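Local coordinates for protein putative hyaluronoglucosaminidase (Clostridium perfringens, PDB 6PWI) that probably acts as a family 84 glycoside hydrolase with hexosaminidase activity, the chain here being one piece of a longer secreted, cell-wall-attached protein, at residues Y581-L584 with G585-E588. Residues are numbered along the deposited sequence; the frame is centred on the assembly and turned at random.
Sequences YYVL and GEEE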
loop_
_atom_site.group_PDB
_atom_site.type_symbol
_atom_site.label_atom_id
_atom_site.label_comp_id
_atom_site.label_asym_id
_atom_site.label_seq_id
_atom_site.Cartn_x
_atom_site.Cartn_y
_atom_site.Cartn_z
ATOM N N TYR A 581 2.722 -5.032 -43.598
ATOM C CA TYR A 581 3.099 -4.801 -42.214
ATOM C C TYR A 581 2.433 -3.528 -41.702
ATOM O O TYR A 581 1.935 -3.499 -40.578
ATOM C CB TYR A 581 4.619 -4.706 -42.070
ATOM C CG TYR A 581 5.334 -6.026 -41.954
ATOM C CD1 TYR A 581 4.927 -6.978 -41.030
ATOM C CD2 TYR A 581 6.428 -6.321 -42.756
ATOM C CE1 TYR A 581 5.578 -8.197 -40.917
ATOM C CE2 TYR A 581 7.091 -7.536 -42.657
ATOM C CZ TYR A 581 6.664 -8.476 -41.731
ATOM O OH TYR A 581 7.302 -9.677 -41.617
ATOM N N TYR A 582 2.449 -2.477 -42.531
ATOM C CA TYR A 582 1.837 -1.208 -42.174
ATOM C C TYR A 582 0.362 -1.430 -41.844
ATOM O O TYR A 582 -0.135 -0.945 -40.833
ATOM C CB TYR A 582 2.013 -0.191 -43.303
ATOM C CG TYR A 582 1.627 1.221 -42.945
ATOM C CD1 TYR A 582 2.576 2.126 -42.489
ATOM C CD2 TYR A 582 0.315 1.664 -43.073
ATOM C CE1 TYR A 582 2.234 3.431 -42.166
ATOM C CE2 TYR A 582 -0.046 2.961 -42.743
ATOM C CZ TYR A 582 0.917 3.846 -42.285
ATOM O OH TYR A 582 0.574 5.126 -41.960
ATOM N N VAL A 583 -0.318 -2.195 -42.698
ATOM C CA VAL A 583 -1.725 -2.504 -42.528
ATOM C C VAL A 583 -1.931 -3.310 -41.243
ATOM O O VAL A 583 -2.836 -2.998 -40.467
ATOM C CB VAL A 583 -2.295 -3.200 -43.781
ATOM C CG1 VAL A 583 -3.657 -3.826 -43.522
ATOM C CG2 VAL A 583 -2.373 -2.222 -44.950
ATOM N N LEU A 584 -1.080 -4.322 -41.007
ATOM C CA LEU A 584 -1.147 -5.092 -39.775
ATOM C C LEU A 584 -0.988 -4.150 -38.578
ATOM O O LEU A 584 -1.722 -4.262 -37.597
ATOM C CB LEU A 584 -0.101 -6.213 -39.788
ATOM C CG LEU A 584 -0.086 -7.135 -38.562
ATOM C CD1 LEU A 584 -1.468 -7.695 -38.245
ATOM C CD2 LEU A 584 0.921 -8.267 -38.726
ATOM N N GLY A 585 -0.070 -3.183 -38.695
ATOM C CA GLY A 585 0.181 -2.196 -37.657
ATOM C C GLY A 585 -1.062 -1.383 -37.313
ATOM O O GLY A 585 -1.334 -1.144 -36.141
ATOM N N GLU A 586 -1.809 -0.967 -38.343
ATOM C CA GLU A 586 -3.014 -0.171 -38.167
ATOM C C GLU A 586 -4.103 -0.982 -37.466
ATOM O O GLU A 586 -4.850 -0.434 -36.659
ATOM C CB GLU A 586 -3.572 0.262 -39.520
ATOM C CG GLU A 586 -2.865 1.439 -40.158
ATOM C CD GLU A 586 -3.353 1.647 -41.584
ATOM O OE1 GLU A 586 -3.023 0.808 -42.443
ATOM O OE2 GLU A 586 -4.096 2.619 -41.827
ATOM N N GLU A 587 -4.209 -2.274 -37.807
ATOM C CA GLU A 587 -5.275 -3.131 -37.309
ATOM C C GLU A 587 -5.044 -3.427 -35.831
ATOM O O GLU A 587 -5.996 -3.470 -35.055
ATOM C CB GLU A 587 -5.395 -4.428 -38.114
ATOM C CG GLU A 587 -5.942 -4.230 -39.520
ATOM C CD GLU A 587 -5.793 -5.405 -40.483
ATOM O OE1 GLU A 587 -5.075 -6.380 -40.144
ATOM O OE2 GLU A 587 -6.398 -5.344 -41.579
ATOM N N GLU A 588 -3.771 -3.606 -35.458
ATOM C CA GLU A 588 -3.411 -3.911 -34.082
ATOM C C GLU A 588 -3.641 -2.695 -33.188
ATOM O O GLU A 588 -4.135 -2.841 -32.073
ATOM C CB GLU A 588 -1.986 -4.452 -33.985
ATOM C CG GLU A 588 -1.790 -5.769 -34.709
ATOM C CD GLU A 588 -2.468 -6.998 -34.119
ATOM O OE1 GLU A 588 -3.357 -6.846 -33.239
ATOM O OE2 GLU A 588 -2.101 -8.117 -34.543
#
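Tyr582 and Glu586, one helical turn apart, illustrate how an i to i+4 pair can meet along a helix by van der Waals contact. Glu586 reaches back toward the N-terminal end, and its OE1 comes to 3.5 Å from Tyr582 CD2. Ring and carboxylate planes are 60° apart, so the two groups do not stack. Tyr582 CG stands anti to the backbone N (chi1 -170°), which sets it beside the carbonyl carbon and brings the ring toward Glu586; the tyrosine hydroxyl is hydrogen-bonded to the carbonyl of Ser621, and the ring makes an edge-to-face contact with Tyr563.

The same spacing recurs in the next two pairs. Val583 CG1 lies 3.7 Å from Glu587 OE2, while Leu584 and Glu588 run side by side in the same direction, CD1 of the leucine 3.8 Å from OE2 of the glutamate. The Glu588 chain is bent rather than extended. Its carboxylate also lies near that of Glu558, a closeness that might raise the proton affinity of one of the two.

All eight residues belong to helix 575-591, which packs beside helix 540-572 in the helical region C-terminal to the eight-stranded parallel barrel, far from the predicted proton donor Asp299. Gly585, the buried member, faces that neighbour, where its carbonyl accepts a hydrogen bond from Ser559.

Main-chain bonding is regular alpha-helical. Gly585 N donates to Tyr581 O at 2.8 Å, and Glu586 N to Tyr582 O at 3.0 Å. Glu587 N binds Val583 O at 3.1 Å, and adds a weak bond to Leu584 O. That last carbonyl also receives Glu588 N, at 3.0 Å.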